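Local structure of ALDH21) (Physcomitrella patens subsp. patens, 5MZ5) at residues Tyr40-Ala45 / Ser220-Gly225; Trp55-Asn60 / Ala67-Gln72; Pro71-Lys76 / Ser240-Ser245; Leu104-Ala109 / Ile231-Leu236. The protein oxidises succinic semialdehyde to succinate with NADP(+) as the electron acceptor, as a member of the aldehyde dehydrogenase family. One frame throughout, in Å; residues are numbered along the deposited sequence.

Contact 1. Residues Tyr40-Ala45 / Ser220-Gly225; sequences YNIFLA and SALILG
Phe-43 lays one face of its ring on the backbone of Gly-225, whose C stands 3.5 Å above the ring plane, displaced toward the rim. The CA of Gly-225 makes a CH-pi contact with the same ring, 3.9 Å from its centroid and 20° off the normal. The carbonyl O of Leu-222 comes in obliquely, 3.3 Å from CE2 of Phe-43. CB of Leu-222 approaches the Tyr-40 ring obliquely.

The Phe-43 ring can settle this low because Gly-225 has no side chain; a CB at that position would point at the ring and run into CD2. The CB bond of Phe-43 itself points toward the helix, and chi1 of -67° sets CG anti to the carbonyl carbon, beside the backbone N.

Leu-222 is the other anchor. Its CD2 branch reaches the strand backbone, 3.4 Å from O of Asn-41. The same methyl packs 4.1 Å from CG2 of Ile-42. It also meets CD2 of Phe-43, at 4.2 Å. Leu-222 and Ile-42 lie side by side, pointing the same way. The CD1 branch turns to CB of Tyr-40, at 4.2 Å.

This is strand 38-44 running over helix 219-229 of the Rossmann-type domain, with the segment axes 8.3 Å apart at 50°. Glu-226 and His-229, further along the helix, also touch Phe-43, and backbone bonds tie the strand to Val-49, Lys-69 and Ile-241.

No hydrogen bond links the two segments, so strand and helix are joined here by buried apolar packing, fitted to a bare glycine backbone and one leucine.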
loop_
_atom_site.group_PDB
_atom_site.type_symbol
_atom_site.label_atom_id
_atom_site.label_comp_id
_atom_site.label_asym_id
_atom_site.label_seq_id
_atom_site.Cartn_x
_atom_site.Cartn_y
_atom_site.Cartn_z
ATOM N N TYR A 40 -2.830 -38.188 25.947
ATOM C CA TYR A 40 -2.376 -36.855 25.580
ATOM C C TYR A 40 -2.629 -35.906 26.741
ATOM O O TYR A 40 -3.398 -36.213 27.651
ATOM C CB TYR A 40 -3.138 -36.352 24.332
ATOM C CG TYR A 40 -2.633 -36.918 23.025
ATOM C CD1 TYR A 40 -2.964 -38.213 22.624
ATOM C CD2 TYR A 40 -1.848 -36.148 22.170
ATOM C CE1 TYR A 40 -2.497 -38.739 21.422
ATOM C CE2 TYR A 40 -1.391 -36.658 20.954
ATOM C CZ TYR A 40 -1.715 -37.957 20.589
ATOM O OH TYR A 40 -1.271 -38.479 19.405
ATOM N N ASN A 41 -1.982 -34.752 26.697
ATOM C CA ASN A 41 -2.201 -33.693 27.657
ATOM C C ASN A 41 -2.948 -32.584 26.951
ATOM O O ASN A 41 -2.880 -32.465 25.726
ATOM C CB ASN A 41 -0.868 -33.124 28.154
ATOM C CG ASN A 41 -0.068 -34.039 29.028
ATOM O OD1 ASN A 41 1.097 -34.311 28.748
ATOM N ND2 ASN A 41 -0.629 -34.448 30.152
ATOM N N ILE A 42 -3.652 -31.766 27.726
ATOM C CA ILE A 42 -4.321 -30.574 27.229
ATOM C C ILE A 42 -3.482 -29.404 27.715
ATOM O O ILE A 42 -2.629 -29.590 28.593
ATOM C CB ILE A 42 -5.835 -30.489 27.561
ATOM C CG1 ILE A 42 -6.104 -30.497 29.082
ATOM C CG2 ILE A 42 -6.563 -31.629 26.854
ATOM C CD1 ILE A 42 -7.550 -30.134 29.524
ATOM N N PHE A 43 -3.671 -28.224 27.121
ATOM C CA PHE A 43 -2.840 -27.096 27.476
ATOM C C PHE A 43 -3.626 -26.013 28.152
ATOM O O PHE A 43 -4.563 -25.472 27.588
ATOM C CB PHE A 43 -2.034 -26.611 26.248
ATOM C CG PHE A 43 -1.022 -27.669 25.856
ATOM C CD1 PHE A 43 0.238 -27.704 26.448
ATOM C CD2 PHE A 43 -1.368 -28.697 24.976
ATOM C CE1 PHE A 43 1.146 -28.726 26.140
ATOM C CE2 PHE A 43 -0.472 -29.724 24.693
ATOM C CZ PHE A 43 0.776 -29.736 25.285
ATOM N N LEU A 44 -3.258 -25.741 29.402
ATOM C CA LEU A 44 -3.901 -24.752 30.252
ATOM C C LEU A 44 -2.863 -23.728 30.657
ATOM O O LEU A 44 -1.924 -24.056 31.394
ATOM C CB LEU A 44 -4.542 -25.444 31.472
ATOM C CG LEU A 44 -5.130 -24.557 32.581
ATOM C CD1 LEU A 44 -6.236 -23.675 32.056
ATOM C CD2 LEU A 44 -5.688 -25.406 33.712
ATOM N N ALA A 45 -3.023 -22.482 30.148
ATOM C CA ALA A 45 -2.120 -21.355 30.397
ATOM C C ALA A 45 -0.658 -21.760 30.075
ATOM O O ALA A 45 0.238 -21.600 30.919
ATOM C CB ALA A 45 -2.262 -20.879 31.841
ATOM N N SER A 220 -4.313 -32.971 16.577
ATOM C CA SER A 220 -3.521 -32.080 15.718
ATOM C C SER A 220 -3.305 -30.758 16.425
ATOM O O SER A 220 -2.183 -30.225 16.424
ATOM C CB SER A 220 -4.207 -31.862 14.372
ATOM O OG SER A 220 -4.162 -33.057 13.617
ATOM N N ALA A 221 -4.377 -30.250 17.069
ATOM C CA ALA A 221 -4.305 -29.030 17.860
ATOM C C ALA A 221 -3.429 -29.236 19.103
ATOM O O ALA A 221 -2.696 -28.330 19.490
ATOM C CB ALA A 221 -5.690 -28.596 18.271
ATOM N N LEU A 222 -3.483 -30.433 19.701
ATOM C CA LEU A 222 -2.718 -30.751 20.900
ATOM C C LEU A 222 -1.231 -30.898 20.607
ATOM O O LEU A 222 -0.426 -30.586 21.476
ATOM C CB LEU A 222 -3.297 -31.974 21.647
ATOM C CG LEU A 222 -4.701 -31.757 22.280
ATOM C CD1 LEU A 222 -5.274 -33.081 22.797
ATOM C CD2 LEU A 222 -4.677 -30.678 23.387
ATOM N N ILE A 223 -0.876 -31.329 19.374
ATOM C CA ILE A 223 0.498 -31.416 18.887
ATOM C C ILE A 223 1.033 -29.985 18.748
ATOM O O ILE A 223 2.149 -29.731 19.200
ATOM C CB ILE A 223 0.641 -32.276 17.585
ATOM C CG1 ILE A 223 0.386 -33.782 17.885
ATOM C CG2 ILE A 223 2.020 -32.091 16.931
ATOM C CD1 ILE A 223 0.155 -34.707 16.579
ATOM N N LEU A 224 0.211 -29.033 18.228
ATOM C CA LEU A 224 0.634 -27.621 18.147
ATOM C C LEU A 224 0.915 -27.075 19.559
ATOM O O LEU A 224 1.922 -26.401 19.747
ATOM C CB LEU A 224 -0.330 -26.699 17.366
ATOM C CG LEU A 224 -0.305 -26.813 15.830
ATOM C CD1 LEU A 224 -1.457 -26.015 15.197
ATOM C CD2 LEU A 224 1.053 -26.364 15.225
ATOM N N GLY A 225 0.090 -27.491 20.526
ATOM C CA GLY A 225 0.199 -27.177 21.947
ATOM C C GLY A 225 1.499 -27.662 22.549
ATOM O O GLY A 225 2.148 -26.899 23.262
#

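Contact 2. Residues Trp55-Asn60 / Ala67-Gln72; sequences WLDVTN and AAKVPQ
Strands 55-59 and 66-71 form an antiparallel beta hairpin, with a classic beta bulge where Ala-67 and Ala-68 both face Val-58. The backbone bonds come in two sets. Leu-56 and Val-70 are a hydrogen-bonded pair, Leu-56 N giving to Val-70 O at 2.7 Å and Val-70 N returning a bond to Leu-56 O. Val-58 N binds Ala-68 O, while at the bulge Val-58 O is gripped twice, by Ala-67 N at 2.9 Å and by Ala-68 N at 3.2 Å, both in the carbonyl plane.

Apolar contacts line the face that carries Leu-56, Val-58, Ala-68 and Val-70. CG2 of Val-58 meets CG2 of Val-70 at 3.8 Å, and CB of Val-58 sits against CB of Ala-68. Leu-219 of helix 219-229 packs on this face, touching Val-58, Ala-68 and Val-70. Leu-56 lies close to Ser-215, which binds NADP(+).

Aromatic contacts belong to Trp-55. Its CZ3 touches CD of Pro-71 at 3.6 Å, and CE3 reaches CB of Lys-69. The lysine chain crosses the indole at about a right angle; a bend at chi3 (116°) brings CE to CG of Trp-55, and NZ beyond it lies over the five-membered ring in a cation-pi contact, 4.2 Å from NZ to the Trp-55 ring centroid.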
loop_
_atom_site.group_PDB
_atom_site.type_symbol
_atom_site.label_atom_id
_atom_site.label_comp_id
_atom_site.label_asym_id
_atom_site.label_seq_id
_atom_site.Cartn_x
_atom_site.Cartn_y
_atom_site.Cartn_z
ATOM N N TRP A 55 -11.867 -38.482 30.733
ATOM C CA TRP A 55 -11.247 -38.733 29.439
ATOM C C TRP A 55 -12.196 -38.602 28.282
ATOM O O TRP A 55 -13.351 -38.993 28.371
ATOM C CB TRP A 55 -10.586 -40.116 29.401
ATOM C CG TRP A 55 -9.430 -40.289 30.342
ATOM C CD1 TRP A 55 -9.413 -41.033 31.485
ATOM C CD2 TRP A 55 -8.117 -39.720 30.212
ATOM N NE1 TRP A 55 -8.168 -40.979 32.068
ATOM C CE2 TRP A 55 -7.355 -40.167 31.315
ATOM C CE3 TRP A 55 -7.495 -38.909 29.248
ATOM C CZ2 TRP A 55 -5.999 -39.840 31.472
ATOM C CZ3 TRP A 55 -6.159 -38.573 29.414
ATOM C CH2 TRP A 55 -5.434 -39.008 30.531
ATOM N N LEU A 56 -11.697 -38.039 27.191
ATOM C CA LEU A 56 -12.389 -37.942 25.915
ATOM C C LEU A 56 -11.732 -38.995 25.006
ATOM O O LEU A 56 -10.495 -39.006 24.864
ATOM C CB LEU A 56 -12.235 -36.527 25.307
ATOM C CG LEU A 56 -12.775 -36.309 23.875
ATOM C CD1 LEU A 56 -14.331 -36.377 23.825
ATOM C CD2 LEU A 56 -12.272 -34.984 23.295
ATOM N N ASP A 57 -12.553 -39.871 24.396
ATOM C CA ASP A 57 -12.062 -40.920 23.491
ATOM C C ASP A 57 -11.906 -40.381 22.088
ATOM O O ASP A 57 -12.815 -39.738 21.574
ATOM C CB ASP A 57 -13.038 -42.106 23.450
ATOM C CG ASP A 57 -13.073 -42.999 24.679
ATOM O OD1 ASP A 57 -12.144 -42.907 25.507
ATOM O OD2 ASP A 57 -13.994 -43.851 24.765
ATOM N N VAL A 58 -10.761 -40.649 21.458
ATOM C CA VAL A 58 -10.509 -40.261 20.074
ATOM C C VAL A 58 -10.324 -41.539 19.269
ATOM O O VAL A 58 -9.397 -42.322 19.525
ATOM C CB VAL A 58 -9.365 -39.238 19.861
ATOM C CG1 VAL A 58 -9.222 -38.878 18.373
ATOM C CG2 VAL A 58 -9.591 -37.982 20.701
ATOM N N THR A 59 -11.225 -41.752 18.308
ATOM C CA THR A 59 -11.202 -42.967 17.504
ATOM C C THR A 59 -10.467 -42.843 16.189
ATOM O O THR A 59 -10.415 -41.778 15.574
ATOM C CB THR A 59 -12.616 -43.533 17.263
ATOM O OG1 THR A 59 -13.350 -42.687 16.369
ATOM C CG2 THR A 59 -13.391 -43.812 18.563
ATOM N N ASN A 60 -9.929 -43.986 15.745
ATOM C CA ASN A 60 -9.331 -44.165 14.438
ATOM C C ASN A 60 -10.583 -44.199 13.543
ATOM O O ASN A 60 -11.485 -45.000 13.779
ATOM C CB ASN A 60 -8.550 -45.482 14.405
ATOM C CG ASN A 60 -7.916 -45.826 13.075
ATOM O OD1 ASN A 60 -8.522 -45.712 12.001
ATOM N ND2 ASN A 60 -6.708 -46.346 13.132
ATOM N N ALA A 67 -7.949 -44.828 19.688
ATOM C CA ALA A 67 -6.505 -44.750 19.515
ATOM C C ALA A 67 -5.851 -43.765 20.456
ATOM O O ALA A 67 -4.632 -43.809 20.653
ATOM C CB ALA A 67 -6.171 -44.414 18.073
ATOM N N ALA A 68 -6.658 -42.880 21.041
ATOM C CA ALA A 68 -6.185 -41.840 21.932
ATOM C C ALA A 68 -7.198 -41.463 23.007
ATOM O O ALA A 68 -8.406 -41.602 22.802
ATOM C CB ALA A 68 -5.780 -40.610 21.119
ATOM N N LYS A 69 -6.688 -40.994 24.157
ATOM C CA LYS A 69 -7.450 -40.520 25.318
ATOM C C LYS A 69 -6.960 -39.119 25.621
ATOM O O LYS A 69 -5.749 -38.885 25.738
ATOM C CB LYS A 69 -7.264 -41.438 26.529
ATOM C CG LYS A 69 -8.035 -42.737 26.410
ATOM C CD LYS A 69 -7.727 -43.641 27.564
ATOM C CE LYS A 69 -8.939 -43.886 28.418
ATOM N NZ LYS A 69 -8.562 -44.463 29.736
ATOM N N VAL A 70 -7.894 -38.166 25.656
ATOM C CA VAL A 70 -7.585 -36.739 25.871
ATOM C C VAL A 70 -8.275 -36.254 27.148
ATOM O O VAL A 70 -9.481 -36.471 27.277
ATOM C CB VAL A 70 -8.056 -35.897 24.646
ATOM C CG1 VAL A 70 -7.815 -34.421 24.868
ATOM C CG2 VAL A 70 -7.401 -36.360 23.360
ATOM N N PRO A 71 -7.575 -35.573 28.083
ATOM C CA PRO A 71 -8.271 -35.022 29.256
ATOM C C PRO A 71 -9.346 -34.015 28.846
ATOM O O PRO A 71 -9.168 -33.261 27.887
ATOM C CB PRO A 71 -7.155 -34.305 30.032
ATOM C CG PRO A 71 -5.885 -34.871 29.521
ATOM C CD PRO A 71 -6.151 -35.176 28.086
ATOM N N GLN A 72 -10.484 -34.044 29.538
ATOM C CA GLN A 72 -11.563 -33.103 29.273
ATOM C C GLN A 72 -11.467 -31.974 30.289
ATOM O O GLN A 72 -11.405 -32.237 31.491
ATOM C CB GLN A 72 -12.942 -33.778 29.297
ATOM C CG GLN A 72 -14.026 -32.870 28.727
ATOM C CD GLN A 72 -15.323 -33.591 28.526
ATOM O OE1 GLN A 72 -16.110 -33.785 29.460
ATOM N NE2 GLN A 72 -15.599 -33.942 27.280
#

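Contact 3. Residues Pro71-Lys76 / Ser240-Ser245; sequences PQATHK and SILPVS
Gln-72 lies across Ser-245 where the link from strand 66-71 to helix 75-94 passes the loop leaving strand 239-241, an outer strand of the Rossmann-type sheet. CB of Gln-72 stands back from that loop. CG is anti to the backbone N (chi1 -168°) and comes to 4.2 Å from both Pro-243 O and Ser-245 N. The chain continues extended, and CD arrives 3.5 Å from Ser-245 CB. At the tip OE1 lies 3.4 Å from that same CB, while NE2 is 3.7 Å from it. The amide therefore rests on a methylene group, and OE1 and the serine OG, 4.1 Å apart, form no hydrogen bond.

An alanine in place of Gln-72 would take away the carboxamide and would probably leave a gap over Ser-245 CB where the amide now rests.

The loop side borders the cofactor site: Val-244 and Pro-243 pack near Lys-212 and Ser-215, both of which bind NADP(+). Ile-42 of strand 38-44 touches Pro-71, Ala-73 and Pro-243, and Ile-78 of helix 75-94 touches Leu-242 and Val-244. Thr-74 is the N-cap of that helix.

Beside the glutamine, Ala-73 points its methyl toward the loop. No hydrogen bond spans the two segments, and the closest apolar approach is Ala-73 CB to Leu-242 CB, 3.8 Å.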
loop_
_atom_site.group_PDB
_atom_site.type_symbol
_atom_site.label_atom_id
_atom_site.label_comp_id
_atom_site.label_asym_id
_atom_site.label_seq_id
_atom_site.Cartn_x
_atom_site.Cartn_y
_atom_site.Cartn_z
ATOM N N PRO A 71 -7.575 -35.573 28.083
ATOM C CA PRO A 71 -8.271 -35.022 29.256
ATOM C C PRO A 71 -9.346 -34.015 28.846
ATOM O O PRO A 71 -9.168 -33.261 27.887
ATOM C CB PRO A 71 -7.155 -34.305 30.032
ATOM C CG PRO A 71 -5.885 -34.871 29.521
ATOM C CD PRO A 71 -6.151 -35.176 28.086
ATOM N N GLN A 72 -10.484 -34.044 29.538
ATOM C CA GLN A 72 -11.563 -33.103 29.273
ATOM C C GLN A 72 -11.467 -31.974 30.289
ATOM O O GLN A 72 -11.405 -32.237 31.491
ATOM C CB GLN A 72 -12.942 -33.778 29.297
ATOM C CG GLN A 72 -14.026 -32.870 28.727
ATOM C CD GLN A 72 -15.323 -33.591 28.526
ATOM O OE1 GLN A 72 -16.110 -33.785 29.460
ATOM N NE2 GLN A 72 -15.599 -33.942 27.280
ATOM N N ALA A 73 -11.420 -30.722 29.797
ATOM C CA ALA A 73 -11.314 -29.540 30.652
ATOM C C ALA A 73 -12.604 -29.282 31.412
ATOM O O ALA A 73 -13.698 -29.457 30.871
ATOM C CB ALA A 73 -10.940 -28.313 29.822
ATOM N N THR A 74 -12.476 -28.873 32.672
ATOM C CA THR A 74 -13.645 -28.527 33.487
ATOM C C THR A 74 -13.957 -27.043 33.237
ATOM O O THR A 74 -13.175 -26.341 32.586
ATOM C CB THR A 74 -13.386 -28.796 34.979
ATOM O OG1 THR A 74 -12.350 -27.929 35.441
ATOM C CG2 THR A 74 -13.050 -30.274 35.281
ATOM N N HIS A 75 -15.069 -26.566 33.792
ATOM C CA HIS A 75 -15.489 -25.170 33.741
ATOM C C HIS A 75 -14.414 -24.269 34.387
ATOM O O HIS A 75 -14.133 -23.190 33.865
ATOM C CB HIS A 75 -16.825 -25.017 34.466
ATOM C CG HIS A 75 -17.420 -23.657 34.327
ATOM N ND1 HIS A 75 -17.083 -22.622 35.198
ATOM C CD2 HIS A 75 -18.303 -23.195 33.411
ATOM C CE1 HIS A 75 -17.756 -21.565 34.770
ATOM N NE2 HIS A 75 -18.505 -21.860 33.697
ATOM N N LYS A 76 -13.825 -24.728 35.517
ATOM C CA LYS A 76 -12.781 -24.017 36.236
ATOM C C LYS A 76 -11.528 -23.866 35.362
ATOM O O LYS A 76 -10.930 -22.790 35.373
ATOM C CB LYS A 76 -12.454 -24.690 37.578
ATOM C CG LYS A 76 -11.710 -23.767 38.537
ATOM C CD LYS A 76 -10.646 -24.515 39.333
ATOM C CE LYS A 76 -10.015 -23.672 40.415
ATOM N NZ LYS A 76 -9.121 -22.626 39.855
ATOM N N SER A 240 -3.958 -21.561 25.465
ATOM C CA SER A 240 -4.647 -22.691 26.057
ATOM C C SER A 240 -5.316 -23.417 24.902
ATOM O O SER A 240 -5.847 -22.765 24.002
ATOM C CB SER A 240 -5.678 -22.251 27.086
ATOM O OG SER A 240 -5.042 -21.912 28.304
ATOM N N ILE A 241 -5.217 -24.746 24.893
ATOM C CA ILE A 241 -5.842 -25.629 23.894
ATOM C C ILE A 241 -6.588 -26.698 24.696
ATOM O O ILE A 241 -5.962 -27.570 25.308
ATOM C CB ILE A 241 -4.872 -26.211 22.816
ATOM C CG1 ILE A 241 -4.113 -25.073 22.075
ATOM C CG2 ILE A 241 -5.638 -27.147 21.811
ATOM C CD1 ILE A 241 -2.935 -25.517 21.305
ATOM N N LEU A 242 -7.922 -26.540 24.768
ATOM C CA LEU A 242 -8.795 -27.400 25.558
ATOM C C LEU A 242 -9.991 -27.992 24.774
ATOM O O LEU A 242 -10.905 -27.245 24.407
ATOM C CB LEU A 242 -9.352 -26.661 26.800
ATOM C CG LEU A 242 -8.568 -25.514 27.426
ATOM C CD1 LEU A 242 -9.522 -24.436 27.924
ATOM C CD2 LEU A 242 -7.727 -26.011 28.600
ATOM N N PRO A 243 -10.033 -29.326 24.551
ATOM C CA PRO A 243 -11.255 -29.944 23.988
ATOM C C PRO A 243 -12.303 -29.813 25.106
ATOM O O PRO A 243 -12.014 -30.078 26.279
ATOM C CB PRO A 243 -10.843 -31.407 23.742
ATOM C CG PRO A 243 -9.341 -31.431 23.934
ATOM C CD PRO A 243 -9.048 -30.358 24.916
ATOM N N VAL A 244 -13.457 -29.258 24.775
ATOM C CA VAL A 244 -14.453 -28.918 25.795
ATOM C C VAL A 244 -15.779 -29.675 25.582
ATOM O O VAL A 244 -16.201 -29.930 24.438
ATOM C CB VAL A 244 -14.596 -27.351 25.844
ATOM C CG1 VAL A 244 -15.864 -26.881 26.528
ATOM C CG2 VAL A 244 -13.380 -26.712 26.508
ATOM N N SER A 245 -16.400 -30.065 26.712
ATOM C CA SER A 245 -17.700 -30.736 26.764
ATOM C C SER A 245 -18.797 -29.733 26.363
ATOM O O SER A 245 -18.603 -28.514 26.437
ATOM C CB SER A 245 -17.982 -31.270 28.169
ATOM O OG SER A 245 -18.034 -30.235 29.143
#

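Contact 4. Residues Leu104-Ala109 / Ile231-Leu236; sequences LEKVVA and IEELPL
Lys-106 NZ is held between two neighbouring carboxylates. The shortest bond runs to Glu-233 OE1 at 2.9 Å, on the syn lone pair of that oxygen; a weak one reaches Glu-233 OE2 at 3.3 Å. Glu-232 OE1 adds a weak bond to NZ at 3.2 Å, completing a salt-bridge network. The lysine chain is extended beyond CG and crosses each glutamate at about a right angle, whereas both glutamates are bent at chi2 (-93° in Glu-232), and their carboxylates lie against NZ. With two like charges so close, the ammonium probably offsets their mutual repulsion. An alanine in place of Lys-106 would probably leave both carboxylates without their shared cation and free to swing apart.

The glutamates are the two central residues of a type I beta turn, Ile-231 to Leu-234, in the loop between helix 219-229 and strand 239-241; this turn docks on helix 97-113.

Beneath the charges the contact is apolar. Lys-106 and Ile-231 slide past each other in opposite directions, CD of the lysine 4.0 Å from CG2 of the isoleucine. CD1 of Ile-231 lies 3.8 Å from Lys-106 CB. It also meets Val-107 CG2, at 3.8 Å, where Val-107 packs on Leu-224, Ile-227 and Leu-228 of helix 219-229.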
loop_
_atom_site.group_PDB
_atom_site.type_symbol
_atom_site.label_atom_id
_atom_site.label_comp_id
_atom_site.label_asym_id
_atom_site.label_seq_id
_atom_site.Cartn_x
_atom_site.Cartn_y
_atom_site.Cartn_z
ATOM N N LEU A 104 7.035 -18.452 15.594
ATOM C CA LEU A 104 6.479 -19.021 14.367
ATOM C C LEU A 104 7.488 -19.857 13.581
ATOM O O LEU A 104 7.118 -20.889 13.029
ATOM C CB LEU A 104 5.841 -17.911 13.502
ATOM C CG LEU A 104 4.662 -17.192 14.139
ATOM C CD1 LEU A 104 4.476 -15.821 13.578
ATOM C CD2 LEU A 104 3.378 -18.028 14.055
ATOM N N GLU A 105 8.765 -19.440 13.572
ATOM C CA GLU A 105 9.836 -20.172 12.895
ATOM C C GLU A 105 10.166 -21.464 13.634
ATOM O O GLU A 105 10.518 -22.461 12.992
ATOM C CB GLU A 105 11.096 -19.306 12.729
ATOM C CG GLU A 105 10.917 -18.195 11.710
ATOM C CD GLU A 105 12.148 -17.333 11.496
ATOM O OE1 GLU A 105 12.816 -16.956 12.486
ATOM O OE2 GLU A 105 12.433 -17.020 10.321
ATOM N N LYS A 106 10.052 -21.447 14.977
ATOM C CA LYS A 106 10.281 -22.626 15.806
ATOM C C LYS A 106 9.160 -23.650 15.587
ATOM O O LYS A 106 9.424 -24.841 15.603
ATOM C CB LYS A 106 10.441 -22.255 17.290
ATOM C CG LYS A 106 11.824 -21.719 17.611
ATOM C CD LYS A 106 11.924 -21.273 19.066
ATOM C CE LYS A 106 13.278 -20.669 19.359
ATOM N NZ LYS A 106 13.597 -20.697 20.813
ATOM N N VAL A 107 7.918 -23.176 15.325
ATOM C CA VAL A 107 6.776 -24.043 15.014
ATOM C C VAL A 107 7.042 -24.714 13.640
ATOM O O VAL A 107 6.882 -25.924 13.527
ATOM C CB VAL A 107 5.404 -23.289 15.049
ATOM C CG1 VAL A 107 4.256 -24.198 14.608
ATOM C CG2 VAL A 107 5.127 -22.721 16.431
ATOM N N VAL A 108 7.487 -23.926 12.633
ATOM C CA VAL A 108 7.842 -24.406 11.285
ATOM C C VAL A 108 8.883 -25.554 11.379
ATOM O O VAL A 108 8.652 -26.626 10.806
ATOM C CB VAL A 108 8.314 -23.243 10.364
ATOM C CG1 VAL A 108 8.976 -23.755 9.083
ATOM C CG2 VAL A 108 7.163 -22.298 10.033
ATOM N N ALA A 109 9.965 -25.344 12.165
ATOM C CA ALA A 109 11.050 -26.304 12.389
ATOM C C ALA A 109 10.568 -27.602 13.052
ATOM O O ALA A 109 10.970 -28.689 12.627
ATOM C CB ALA A 109 12.170 -25.669 13.212
ATOM N N ILE A 231 8.382 -23.409 23.557
ATOM C CA ILE A 231 8.913 -22.140 23.043
ATOM C C ILE A 231 8.951 -21.072 24.154
ATOM O O ILE A 231 7.919 -20.526 24.553
ATOM C CB ILE A 231 8.198 -21.681 21.739
ATOM C CG1 ILE A 231 8.323 -22.771 20.644
ATOM C CG2 ILE A 231 8.752 -20.324 21.256
ATOM C CD1 ILE A 231 7.390 -22.610 19.455
ATOM N N GLU A 232 10.179 -20.778 24.616
ATOM C CA GLU A 232 10.514 -19.847 25.696
ATOM C C GLU A 232 10.118 -18.392 25.415
ATOM O O GLU A 232 9.732 -17.699 26.355
ATOM C CB GLU A 232 12.004 -19.960 26.088
ATOM C CG GLU A 232 12.995 -19.733 24.945
ATOM C CD GLU A 232 13.487 -20.958 24.185
ATOM O OE1 GLU A 232 12.651 -21.736 23.666
ATOM O OE2 GLU A 232 14.724 -21.111 24.072
ATOM N N GLU A 233 10.200 -17.938 24.134
ATOM C CA GLU A 233 9.836 -16.583 23.684
ATOM C C GLU A 233 8.353 -16.273 23.917
ATOM O O GLU A 233 7.989 -15.108 24.078
ATOM C CB GLU A 233 10.123 -16.398 22.180
ATOM C CG GLU A 233 11.587 -16.254 21.804
ATOM C CD GLU A 233 12.308 -17.527 21.410
ATOM O OE1 GLU A 233 11.906 -18.621 21.869
ATOM O OE2 GLU A 233 13.312 -17.419 20.670
ATOM N N LEU A 234 7.502 -17.308 23.907
ATOM C CA LEU A 234 6.068 -17.145 24.085
ATOM C C LEU A 234 5.710 -16.977 25.565
ATOM O O LEU A 234 5.990 -17.875 26.350
ATOM C CB LEU A 234 5.321 -18.314 23.412
ATOM C CG LEU A 234 3.869 -18.080 22.997
ATOM C CD1 LEU A 234 3.738 -16.919 21.989
ATOM C CD2 LEU A 234 3.279 -19.356 22.429
ATOM N N PRO A 235 5.169 -15.798 25.982
ATOM C CA PRO A 235 4.846 -15.587 27.411
ATOM C C PRO A 235 3.936 -16.654 28.029
ATOM O O PRO A 235 3.114 -17.239 27.333
ATOM C CB PRO A 235 4.165 -14.208 27.422
ATOM C CG PRO A 235 4.682 -13.517 26.190
ATOM C CD PRO A 235 4.811 -14.610 25.176
ATOM N N LEU A 236 4.079 -16.889 29.343
ATOM C CA LEU A 236 3.245 -17.840 30.080
ATOM C C LEU A 236 1.780 -17.375 30.070
ATOM O O LEU A 236 1.498 -16.202 30.319
ATOM C CB LEU A 236 3.761 -17.984 31.514
ATOM C CG LEU A 236 3.182 -19.139 32.316
ATOM C CD1 LEU A 236 3.796 -20.478 31.865
ATOM C CD2 LEU A 236 3.388 -18.900 33.820
#

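Overall arrangement
From the N terminus, residues 40-45 open contact 1, which closes at helix 219-229. Within that long loop lies contact 2, a short hairpin closure whose strand 66-71 pairs with strand 38-44 in one mixed sheet. Contact 3 begins where contact 2 ends, sharing Pro-71 and Gln-72, and closes after strand 239-241, so it crosses contact 1. Contact 4 starts at helix 97-113 and closes at the turn before strand 239-241: it sits wholly within contact 3 and crosses contact 1. Contacts 1, 2 and 3 touch one another, fastening the N-terminal sheet to the Rossmann-type domain. Contact 4 ties in helix 97-113; its nearest atoms are about 18 Å from those of contact 2.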